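Local coordinates for nucleotidyl transferase (Methanothermobacter thermautotrophicus, PDB 6PLJ), which probably transfers nucleotidyl groups, as a MobA-like enzyme, and has been linked to the synthesis of the pseudomurein cell wall, at residues S151-L164 with V204-L217. Numbering follows the deposited sequence.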
loop_
_atom_site.group_PDB
_atom_site.type_symbol
_atom_site.label_atom_id
_atom_site.label_comp_id
_atom_site.label_asym_id
_atom_site.label_seq_id
_atom_site.Cartn_x
_atom_site.Cartn_y
_atom_site.Cartn_z
ATOM N N SER A 151 -12.939 4.261 14.928
ATOM C CA SER A 151 -13.427 5.467 14.264
ATOM C C SER A 151 -12.334 6.442 13.826
ATOM O O SER A 151 -12.637 7.559 13.440
ATOM C CB SER A 151 -14.417 6.169 15.193
ATOM O OG SER A 151 -15.500 5.294 15.454
ATOM N N THR A 152 -11.070 6.046 13.920
ATOM C CA THR A 152 -9.965 6.902 13.480
ATOM C C THR A 152 -9.187 6.217 12.386
ATOM O O THR A 152 -8.809 5.044 12.519
ATOM C CB THR A 152 -9.016 7.213 14.644
ATOM O OG1 THR A 152 -9.775 7.795 15.708
ATOM C CG2 THR A 152 -7.918 8.183 14.226
ATOM N N VAL A 153 -8.959 6.963 11.314
ATOM C CA VAL A 153 -8.118 6.518 10.214
ATOM C C VAL A 153 -6.781 7.197 10.404
ATOM O O VAL A 153 -6.718 8.405 10.697
ATOM C CB VAL A 153 -8.730 6.870 8.848
ATOM C CG1 VAL A 153 -7.825 6.406 7.711
ATOM C CG2 VAL A 153 -10.119 6.246 8.695
ATOM N N SER A 154 -5.707 6.427 10.280
ATOM C CA SER A 154 -4.359 6.957 10.370
ATOM C C SER A 154 -3.720 6.765 9.014
ATOM O O SER A 154 -4.057 5.838 8.289
ATOM C CB SER A 154 -3.572 6.233 11.451
ATOM O OG SER A 154 -3.482 4.860 11.141
ATOM N N ILE A 155 -2.816 7.659 8.654
ATOM C CA ILE A 155 -2.286 7.680 7.293
ATOM C C ILE A 155 -0.911 8.303 7.252
ATOM O O ILE A 155 -0.586 9.142 8.097
ATOM C CB ILE A 155 -3.268 8.454 6.384
ATOM C CG1 ILE A 155 -2.910 8.297 4.904
ATOM C CG2 ILE A 155 -3.371 9.930 6.798
ATOM C CD1 ILE A 155 -4.062 8.660 4.010
ATOM N N LEU A 156 -0.104 7.872 6.280
ATOM C CA LEU A 156 1.200 8.492 6.055
ATOM C C LEU A 156 0.974 9.909 5.533
ATOM O O LEU A 156 0.368 10.111 4.497
ATOM C CB LEU A 156 2.033 7.677 5.063
ATOM C CG LEU A 156 3.470 8.158 4.823
ATOM C CD1 LEU A 156 4.270 8.081 6.107
ATOM C CD2 LEU A 156 4.132 7.346 3.715
ATOM N N ALA A 157 1.470 10.879 6.289
ATOM C CA ALA A 157 1.245 12.292 6.001
ATOM C C ALA A 157 2.285 12.787 5.009
ATOM O O ALA A 157 3.383 12.236 4.894
ATOM C CB ALA A 157 1.332 13.097 7.285
ATOM N N ARG A 158 1.917 13.837 4.292
ATOM C CA ARG A 158 2.818 14.507 3.359
ATOM C C ARG A 158 3.769 15.435 4.116
ATOM O O ARG A 158 4.869 15.718 3.644
ATOM C CB ARG A 158 1.983 15.260 2.317
ATOM C CG ARG A 158 2.737 16.044 1.270
ATOM C CD ARG A 158 3.663 15.184 0.423
ATOM N NE ARG A 158 2.983 14.136 -0.347
ATOM C CZ ARG A 158 3.571 13.402 -1.305
ATOM N NH1 ARG A 158 4.860 13.574 -1.609
ATOM N NH2 ARG A 158 2.881 12.478 -1.956
ATOM N N GLY A 159 3.347 15.894 5.293
ATOM C CA GLY A 159 4.139 16.808 6.121
ATOM C C GLY A 159 4.236 16.311 7.543
ATOM O O GLY A 159 4.493 15.135 7.769
ATOM N N GLU A 160 4.025 17.200 8.512
ATOM C CA GLU A 160 4.180 16.839 9.921
ATOM C C GLU A 160 2.992 16.013 10.437
ATOM O O GLU A 160 1.934 15.978 9.807
ATOM C CB GLU A 160 4.405 18.099 10.774
ATOM C CG GLU A 160 5.675 18.848 10.364
ATOM C CD GLU A 160 6.079 19.989 11.291
ATOM O OE1 GLU A 160 5.360 20.280 12.264
ATOM O OE2 GLU A 160 7.140 20.608 11.030
ATOM N N SER A 161 3.185 15.356 11.579
ATOM C CA SER A 161 2.127 14.564 12.195
ATOM C C SER A 161 1.036 15.470 12.731
ATOM O O SER A 161 1.285 16.644 13.046
ATOM C CB SER A 161 2.653 13.696 13.332
ATOM O OG SER A 161 3.645 12.787 12.881
ATOM N N GLY A 162 -0.162 14.915 12.846
ATOM C CA GLY A 162 -1.272 15.604 13.487
ATOM C C GLY A 162 -2.573 15.334 12.797
ATOM O O GLY A 162 -2.614 14.753 11.702
ATOM N N TRP A 163 -3.650 15.777 13.432
ATOM C CA TRP A 163 -4.966 15.698 12.813
ATOM C C TRP A 163 -5.001 16.424 11.472
ATOM O O TRP A 163 -4.485 17.544 11.346
ATOM C CB TRP A 163 -6.052 16.241 13.744
ATOM C CG TRP A 163 -6.175 15.434 14.973
ATOM C CD1 TRP A 163 -5.810 15.800 16.232
ATOM C CD2 TRP A 163 -6.664 14.092 15.067
ATOM N NE1 TRP A 163 -6.054 14.777 17.109
ATOM C CE2 TRP A 163 -6.575 13.713 16.420
ATOM C CE3 TRP A 163 -7.171 13.174 14.137
ATOM C CZ2 TRP A 163 -6.982 12.451 16.874
ATOM C CZ3 TRP A 163 -7.569 11.920 14.584
ATOM C CH2 TRP A 163 -7.472 11.572 15.942
ATOM N N LEU A 164 -5.601 15.766 10.480
ATOM C CA LEU A 164 -5.706 16.282 9.123
ATOM C C LEU A 164 -7.080 16.852 8.838
ATOM O O LEU A 164 -8.087 16.222 9.140
ATOM C CB LEU A 164 -5.412 15.166 8.106
ATOM C CG LEU A 164 -3.928 14.887 7.909
ATOM C CD1 LEU A 164 -3.741 13.533 7.237
ATOM C CD2 LEU A 164 -3.277 15.987 7.073
ATOM N N VAL A 204 -15.067 11.974 9.647
ATOM C CA VAL A 204 -14.190 10.896 10.085
ATOM C C VAL A 204 -12.874 11.527 10.497
ATOM O O VAL A 204 -12.349 12.375 9.764
ATOM C CB VAL A 204 -13.907 9.880 8.957
ATOM C CG1 VAL A 204 -12.879 8.837 9.401
ATOM C CG2 VAL A 204 -15.193 9.216 8.476
ATOM N N ARG A 205 -12.352 11.122 11.648
ATOM C CA ARG A 205 -11.105 11.669 12.168
ATOM C C ARG A 205 -9.976 11.021 11.359
ATOM O O ARG A 205 -9.927 9.802 11.253
ATOM C CB ARG A 205 -10.900 11.392 13.668
ATOM C CG ARG A 205 -12.123 11.414 14.595
ATOM C CD ARG A 205 -13.166 12.480 14.303
ATOM N NE ARG A 205 -12.683 13.848 14.451
ATOM C CZ ARG A 205 -13.449 14.919 14.258
ATOM N NH1 ARG A 205 -14.720 14.769 13.906
ATOM N NH2 ARG A 205 -12.947 16.137 14.409
ATOM N N LEU A 206 -9.122 11.843 10.761
ATOM C CA LEU A 206 -7.991 11.372 9.956
ATOM C C LEU A 206 -6.713 11.868 10.614
ATOM O O LEU A 206 -6.505 13.084 10.692
ATOM C CB LEU A 206 -8.114 11.892 8.531
ATOM C CG LEU A 206 -7.034 11.471 7.531
ATOM C CD1 LEU A 206 -7.033 9.953 7.360
ATOM C CD2 LEU A 206 -7.249 12.172 6.196
ATOM N N TYR A 207 -5.882 10.953 11.121
ATOM C CA TYR A 207 -4.617 11.321 11.780
ATOM C C TYR A 207 -3.423 11.079 10.867
ATOM O O TYR A 207 -3.159 9.940 10.464
ATOM C CB TYR A 207 -4.413 10.575 13.095
ATOM C CG TYR A 207 -3.233 11.097 13.875
ATOM C CD1 TYR A 207 -3.348 12.256 14.644
ATOM C CD2 TYR A 207 -1.991 10.477 13.808
ATOM C CE1 TYR A 207 -2.267 12.756 15.341
ATOM C CE2 TYR A 207 -0.900 10.978 14.496
ATOM C CZ TYR A 207 -1.053 12.121 15.269
ATOM O OH TYR A 207 0.011 12.628 15.969
ATOM N N GLY A 208 -2.692 12.152 10.557
ATOM C CA GLY A 208 -1.495 12.056 9.744
ATOM C C GLY A 208 -0.263 11.726 10.560
ATOM O O GLY A 208 -0.001 12.343 11.603
ATOM N N VAL A 209 0.497 10.743 10.091
ATOM C CA VAL A 209 1.736 10.323 10.703
ATOM C C VAL A 209 2.897 10.751 9.806
ATOM O O VAL A 209 2.985 10.342 8.643
ATOM C CB VAL A 209 1.732 8.802 10.915
ATOM C CG1 VAL A 209 3.119 8.305 11.288
ATOM C CG2 VAL A 209 0.691 8.447 11.976
ATOM N N GLU A 210 3.794 11.574 10.340
ATOM C CA GLU A 210 4.919 12.054 9.546
ATOM C C GLU A 210 5.807 10.891 9.094
ATOM O O GLU A 210 6.148 10.019 9.880
ATOM C CB GLU A 210 5.769 13.070 10.338
ATOM C CG GLU A 210 6.946 13.581 9.516
ATOM C CD GLU A 210 7.734 14.719 10.140
ATOM O OE1 GLU A 210 7.386 15.175 11.239
ATOM O OE2 GLU A 210 8.728 15.131 9.515
ATOM N N ALA A 211 6.195 10.903 7.826
ATOM C CA ALA A 211 7.155 9.946 7.304
ATOM C C ALA A 211 8.515 10.089 7.969
ATOM O O ALA A 211 8.933 11.198 8.305
ATOM C CB ALA A 211 7.312 10.126 5.801
ATOM N N SER A 212 9.200 8.970 8.147
ATOM C CA SER A 212 10.600 8.986 8.579
ATOM C C SER A 212 11.470 9.736 7.576
ATOM O O SER A 212 12.342 10.510 7.957
ATOM C CB SER A 212 11.122 7.559 8.769
ATOM O OG SER A 212 12.462 7.551 9.248
ATOM N N ARG A 213 11.228 9.483 6.293
ATOM C CA ARG A 213 11.994 10.053 5.190
ATOM C C ARG A 213 10.946 10.281 4.086
ATOM O O ARG A 213 10.048 9.443 3.946
ATOM C CB ARG A 213 13.047 9.044 4.669
ATOM C CG ARG A 213 13.917 8.281 5.676
ATOM C CD ARG A 213 15.237 8.962 5.965
ATOM N NE ARG A 213 15.886 8.425 7.153
ATOM C CZ ARG A 213 16.889 7.556 7.134
ATOM N NH1 ARG A 213 17.413 7.126 8.269
ATOM N NH2 ARG A 213 17.365 7.119 5.982
ATOM N N PRO A 214 11.031 11.377 3.303
ATOM C CA PRO A 214 10.044 11.559 2.219
ATOM C C PRO A 214 9.993 10.453 1.165
ATOM O O PRO A 214 8.971 10.294 0.503
ATOM C CB PRO A 214 10.474 12.878 1.579
ATOM C CG PRO A 214 11.038 13.626 2.731
ATOM C CD PRO A 214 11.815 12.610 3.512
ATOM N N ILE A 215 11.071 9.695 1.019
ATOM C CA ILE A 215 11.090 8.553 0.107
ATOM C C ILE A 215 9.940 7.575 0.427
ATOM O O ILE A 215 9.444 6.880 -0.458
ATOM C CB ILE A 215 12.456 7.834 0.156
ATOM C CG1 ILE A 215 12.619 6.888 -1.050
ATOM C CG2 ILE A 215 12.665 7.117 1.481
ATOM C CD1 ILE A 215 12.718 7.606 -2.365
ATOM N N GLU A 216 9.512 7.537 1.680
ATOM C CA GLU A 216 8.414 6.640 2.079
ATOM C C GLU A 216 7.103 6.926 1.346
ATOM O O GLU A 216 6.292 6.013 1.158
ATOM C CB GLU A 216 8.192 6.706 3.594
ATOM C CG GLU A 216 9.392 6.225 4.396
ATOM C CD GLU A 216 9.102 6.094 5.879
ATOM O OE1 GLU A 216 8.345 6.915 6.419
ATOM O OE2 GLU A 216 9.651 5.154 6.495
ATOM N N LEU A 217 6.921 8.164 0.894
ATOM C CA LEU A 217 5.716 8.566 0.167
ATOM C C LEU A 217 5.730 8.183 -1.308
ATOM O O LEU A 217 4.720 8.354 -1.986
ATOM C CB LEU A 217 5.534 10.084 0.281
ATOM C CG LEU A 217 5.084 10.565 1.652
ATOM C CD1 LEU A 217 5.609 11.963 1.964
ATOM C CD2 LEU A 217 3.567 10.520 1.739
HETATM O O HOH W 1 -14.307 9.281 12.863
HETATM O O HOH W 2 5.537 13.167 6.131
HETATM O O HOH W 3 4.022 10.524 -3.639
HETATM O O HOH W 4 5.654 15.571 13.034
HETATM O O HOH W 5 -9.343 14.671 11.066
#
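Tyr207 turns its ring edge onto the face of Trp163: the planes stand at 81°, and CD1 of Tyr207 lies 3.8 Å above the indole plane, over its centre, a T-shaped pair. At the indole edge, CE3 of Trp163 comes 3.5 Å from Leu206 O, while one face of the Tyr207 ring carries Gly162 O, offset toward the rim. With CG anti to the backbone N (chi1 -171°), the phenol reaches across Gly162, its CE1 3.5 Å from Gly162 CA; His147 also stacks on this ring. Cut back to an alanine, Tyr207 would probably leave the Trp163 face without its edge-on partner and the Gly162 backbone uncovered. One face of the Arg158 guanidinium carries Leu217 CD1; in its plane a water links NH2 to Leu217 O, while NE bonds Gly169 O.

At one end of the central mixed sheet of this MobA-like fold, strand 205-210 runs parallel to 152-157 (Tyr207 N to Val153 O, 2.7 Å) and antiparallel to 162-163, where Gly162 and Gly208 exchange two bonds. Leu164 CD1 packs 3.7 Å from Gly208 CA. Ser161 OG accepts from Glu210 N (2.8 Å, 166° at the hydrogen).

Trp163 and Tyr207 share one face; Leu206 meets Val153, Ile155 and Leu164 on the other. Backbone bonds hold strand 162-163 whatever its side chains, whereas the ring pair and apolar cluster depend on theirs.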